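Local coordinates for fluorescence recovery protein (Synechocystis sp., PDB 4JDX) that accelerates the return of the orange carotenoid protein from its active red form to its orange form, so that fluorescence recovers after non-photochemical quenching, at residues P14-Q17 with A18-Q21; S63-R66 with H67-D70. One frame throughout, in Å; residues are numbered along the deposited sequence.

Contact 1: residues P14-Q17 with A18-Q21; sequences PWSQ and AETQ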
loop_
_atom_site.group_PDB
_atom_site.type_symbol
_atom_site.label_atom_id
_atom_site.label_comp_id
_atom_site.label_asym_id
_atom_site.label_seq_id
_atom_site.Cartn_x
_atom_site.Cartn_y
_atom_site.Cartn_z
ATOM N N PRO A 14 -13.315 -31.753 -20.589
ATOM C CA PRO A 14 -14.575 -31.310 -21.196
ATOM C C PRO A 14 -15.442 -30.525 -20.217
ATOM O O PRO A 14 -15.763 -31.028 -19.141
ATOM C CB PRO A 14 -15.255 -32.627 -21.569
ATOM C CG PRO A 14 -14.759 -33.595 -20.548
ATOM C CD PRO A 14 -13.338 -33.188 -20.255
ATOM N N TRP A 15 -15.810 -29.304 -20.595
ATOM C CA TRP A 15 -16.668 -28.463 -19.770
ATOM C C TRP A 15 -17.945 -28.107 -20.518
ATOM O O TRP A 15 -17.898 -27.588 -21.631
ATOM C CB TRP A 15 -15.934 -27.182 -19.366
ATOM C CG TRP A 15 -14.945 -27.384 -18.258
ATOM C CD1 TRP A 15 -13.782 -28.090 -18.315
ATOM C CD2 TRP A 15 -15.038 -26.871 -16.923
ATOM N NE1 TRP A 15 -13.144 -28.050 -17.099
ATOM C CE2 TRP A 15 -13.893 -27.309 -16.231
ATOM C CE3 TRP A 15 -15.977 -26.084 -16.252
ATOM C CZ2 TRP A 15 -13.665 -26.985 -14.895
ATOM C CZ3 TRP A 15 -15.746 -25.766 -14.929
ATOM C CH2 TRP A 15 -14.601 -26.215 -14.265
ATOM N N SER A 16 -19.087 -28.396 -19.905
ATOM C CA SER A 16 -20.368 -28.025 -20.484
ATOM C C SER A 16 -20.544 -26.517 -20.402
ATOM O O SER A 16 -19.866 -25.843 -19.627
ATOM C CB SER A 16 -21.512 -28.706 -19.737
ATOM O OG SER A 16 -21.583 -28.235 -18.404
ATOM N N GLN A 17 -21.461 -25.994 -21.207
ATOM C CA GLN A 17 -21.803 -24.582 -21.175
ATOM C C GLN A 17 -22.268 -24.195 -19.775
ATOM O O GLN A 17 -21.856 -23.170 -19.230
ATOM C CB GLN A 17 -22.909 -24.305 -22.190
ATOM C CG GLN A 17 -23.229 -22.839 -22.396
ATOM C CD GLN A 17 -24.192 -22.623 -23.545
ATOM O OE1 GLN A 17 -24.526 -23.556 -24.272
ATOM N NE2 GLN A 17 -24.646 -21.387 -23.714
ATOM N N ALA A 18 -23.121 -25.035 -19.197
ATOM C CA ALA A 18 -23.678 -24.791 -17.871
ATOM C C ALA A 18 -22.580 -24.739 -16.813
ATOM O O ALA A 18 -22.629 -23.922 -15.895
ATOM C CB ALA A 18 -24.704 -25.869 -17.524
ATOM N N GLU A 19 -21.587 -25.612 -16.948
ATOM C CA GLU A 19 -20.475 -25.660 -16.004
ATOM C C GLU A 19 -19.615 -24.399 -16.072
ATOM O O GLU A 19 -19.264 -23.825 -15.041
ATOM C CB GLU A 19 -19.612 -26.900 -16.251
ATOM C CG GLU A 19 -20.203 -28.179 -15.679
ATOM C CD GLU A 19 -19.352 -29.398 -15.963
ATOM O OE1 GLU A 19 -18.896 -29.552 -17.117
ATOM O OE2 GLU A 19 -19.133 -30.202 -15.030
ATOM N N THR A 20 -19.284 -23.967 -17.285
ATOM C CA THR A 20 -18.425 -22.802 -17.473
ATOM C C THR A 20 -19.127 -21.524 -17.023
ATOM O O THR A 20 -18.501 -20.623 -16.464
ATOM C CB THR A 20 -18.005 -22.644 -18.950
ATOM O OG1 THR A 20 -19.174 -22.573 -19.776
ATOM C CG2 THR A 20 -17.142 -23.813 -19.397
ATOM N N GLN A 21 -20.431 -21.456 -17.262
ATOM C CA GLN A 21 -21.208 -20.265 -16.943
ATOM C C GLN A 21 -21.387 -20.107 -15.435
ATOM O O GLN A 21 -21.246 -19.007 -14.898
ATOM C CB GLN A 21 -22.571 -20.321 -17.635
ATOM C CG GLN A 21 -23.451 -19.110 -17.374
ATOM C CD GLN A 21 -24.725 -19.128 -18.196
ATOM O OE1 GLN A 21 -24.885 -19.955 -19.094
ATOM N NE2 GLN A 21 -25.641 -18.213 -17.895
#

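Contact 2: residues S63-R66 with H67-D70; sequences SAKR and HEID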
loop_
_atom_site.group_PDB
_atom_site.type_symbol
_atom_site.label_atom_id
_atom_site.label_comp_id
_atom_site.label_asym_id
_atom_site.label_seq_id
_atom_site.Cartn_x
_atom_site.Cartn_y
_atom_site.Cartn_z
ATOM N N SER A 63 0.249 -4.517 -1.504
ATOM C CA SER A 63 0.960 -4.701 -2.763
ATOM C C SER A 63 0.882 -6.158 -3.189
ATOM O O SER A 63 0.640 -6.466 -4.356
ATOM C CB SER A 63 2.428 -4.295 -2.622
ATOM O OG SER A 63 2.599 -2.881 -2.575
ATOM N N ALA A 64 1.077 -7.048 -2.223
ATOM C CA ALA A 64 1.155 -8.477 -2.487
ATOM C C ALA A 64 -0.230 -9.054 -2.747
ATOM O O ALA A 64 -0.442 -9.763 -3.731
ATOM C CB ALA A 64 1.813 -9.191 -1.311
ATOM N N LYS A 65 -1.170 -8.745 -1.860
ATOM C CA LYS A 65 -2.518 -9.288 -1.959
ATOM C C LYS A 65 -3.190 -8.801 -3.235
ATOM O O LYS A 65 -4.027 -9.496 -3.808
ATOM C CB LYS A 65 -3.356 -8.892 -0.742
ATOM C CG LYS A 65 -4.327 -9.973 -0.286
ATOM C CD LYS A 65 -3.590 -11.171 0.297
ATOM C CE LYS A 65 -4.545 -12.174 0.929
ATOM N NZ LYS A 65 -5.536 -12.707 -0.047
ATOM N N ARG A 66 -2.813 -7.610 -3.684
ATOM C CA ARG A 66 -3.398 -7.034 -4.887
ATOM C C ARG A 66 -2.881 -7.737 -6.140
ATOM O O ARG A 66 -3.626 -7.945 -7.099
ATOM C CB ARG A 66 -3.095 -5.539 -4.971
ATOM C CG ARG A 66 -3.689 -4.880 -6.199
ATOM C CD ARG A 66 -3.726 -3.369 -6.071
ATOM N NE ARG A 66 -4.244 -2.738 -7.282
ATOM C CZ ARG A 66 -4.530 -1.444 -7.394
ATOM N NH1 ARG A 66 -4.357 -0.631 -6.364
ATOM N NH2 ARG A 66 -4.994 -0.966 -8.539
ATOM N N HIS A 67 -1.603 -8.100 -6.127
ATOM C CA HIS A 67 -0.995 -8.777 -7.266
ATOM C C HIS A 67 -1.502 -10.211 -7.351
ATOM O O HIS A 67 -1.734 -10.737 -8.439
ATOM C CB HIS A 67 0.530 -8.771 -7.152
ATOM C CG HIS A 67 1.223 -9.374 -8.335
ATOM N ND1 HIS A 67 2.007 -10.503 -8.243
ATOM C CD2 HIS A 67 1.239 -9.010 -9.639
ATOM C CE1 HIS A 67 2.482 -10.806 -9.439
ATOM N NE2 HIS A 67 2.030 -9.915 -10.303
ATOM N N GLU A 68 -1.660 -10.834 -6.189
ATOM C CA GLU A 68 -2.204 -12.182 -6.087
ATOM C C GLU A 68 -3.590 -12.236 -6.718
ATOM O O GLU A 68 -3.874 -13.089 -7.559
ATOM C CB GLU A 68 -2.301 -12.582 -4.613
ATOM C CG GLU A 68 -2.949 -13.934 -4.356
ATOM C CD GLU A 68 -3.201 -14.182 -2.882
ATOM O OE1 GLU A 68 -2.657 -13.426 -2.052
ATOM O OE2 GLU A 68 -3.945 -15.129 -2.553
ATOM N N ILE A 69 -4.440 -11.305 -6.302
ATOM C CA ILE A 69 -5.829 -11.257 -6.745
ATOM C C ILE A 69 -5.957 -10.966 -8.237
ATOM O O ILE A 69 -6.829 -11.516 -8.910
ATOM C CB ILE A 69 -6.613 -10.192 -5.952
ATOM C CG1 ILE A 69 -6.817 -10.666 -4.510
ATOM C CG2 ILE A 69 -7.955 -9.892 -6.622
ATOM C CD1 ILE A 69 -7.471 -9.643 -3.607
ATOM N N ASP A 70 -5.087 -10.105 -8.751
ATOM C CA ASP A 70 -5.120 -9.732 -10.160
ATOM C C ASP A 70 -5.070 -10.960 -11.066
ATOM O O ASP A 70 -5.659 -10.964 -12.147
ATOM C CB ASP A 70 -3.951 -8.801 -10.497
ATOM C CG ASP A 70 -4.145 -7.394 -9.960
ATOM O OD1 ASP A 70 -5.300 -7.010 -9.681
ATOM O OD2 ASP A 70 -3.137 -6.668 -9.828
#

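Contact 1: residues P14-Q17 with A18-Q21
A capping box formed by Ser16 and Glu19 opens helix 17-47, with Ser16 as the N-cap. Its hydroxyl leans forward over the first turn, where OG accepts from Glu19 N at 3.0 Å in a somewhat bent bond. The return bond is straighter: Ser16 N donates to Glu19 OE1 at 3.0 Å, 170° at the hydrogen, and uses the anti lone pair of that oxygen. Glu19 reaches it because CG stands anti to its own carbonyl carbon (chi1 -79°) and the chain then runs out extended, back toward the residues before the helix. Both carboxylate oxygens are held, since OE1 also forms a salt bridge with Lys105 and OE2 accepts from Ala102 N. Between them these bonds tie the start of the long helix to Ala102, just before helix 103-114, and to Lys105 in its first turn.

The Trp15 side chain crosses that of Glu19 at about a right angle, its CE3 lying 3.7 Å from Glu19 CB, while Lys105 makes a cation-pi contact with the indole. Ile80, Ile81 and Leu101 pack against the same tryptophan. One turn on, Thr20 N donates to Ser16 O. Gln17 O takes two donors, Gln21 N at 3.0 Å and the Thr20 hydroxyl, whose OG1 sits 2.8 Å away and tilted 33° from the carbonyl plane.

Contact 2: residues S63-R66 with H67-D70
Lys65 bends at chi2 (69°) and again at chi4 (60°), which folds its chain round so that it runs alongside that of Glu68. Glu68 meets it with CG anti to its backbone N (chi1 176°) and the chain extended beyond. The ammonium and carboxylate form a salt bridge, NZ to Glu68 OE1 at 3.6 Å, and the aliphatic part of the lysine joins in, with CD 3.4 Å from the same OE1. A second, long and weak ion pair runs from NZ to Glu34. Glu68 OE2 is bridged to Lys72, so the carboxylate is shared between two lysines and probably stays ionised. An alanine in place of Lys65 would probably leave Glu68 OE1 without its lysine, with Lys72 still on OE2, and open a gap beside Leu38 of helix 17-47.

The pair sits on the last turns of helix 53-70, an i to i+3 ion pair over regular i to i+4 backbone bonds. Glu68 N donates to Ala64 O at 2.9 Å, and Ile69 N to Lys65 O at 3.1 Å. Ile69 also brings CG1 to 3.1 Å from Lys65 O, on the side of the helix that packs against Tyr31 and Glu34 of helix 17-47.

Arg66 reaches the second subunit, where it packs on Trp56. Asp70 N donates to Arg66 O, and the Asp70 carboxylate sits against that same carbonyl oxygen, acceptor to acceptor, with CG 3.0 Å from Arg66 O. Although the two charges are opposite, Arg66 NE and Asp70 OD2 remain 4.8 Å apart.

How the contacts relate
Contact 1 comes first along the chain, at the start of helix 17-47, and contact 2 lies near the C-terminal end of the next helix, 53-70. Their centres are about 28 Å apart and their nearest atoms about 17 Å, so the two do not touch. Helix 17-47 connects them: it begins at the capping box, and residues further along it, Tyr31, Glu34 and Leu38, receive side chains of 63-70. In this all-helical protein, contact 1 fastens the front of that helix to the C-terminal helical part of the same chain, whereas contact 2 faces both helix 17-47 and the second subunit.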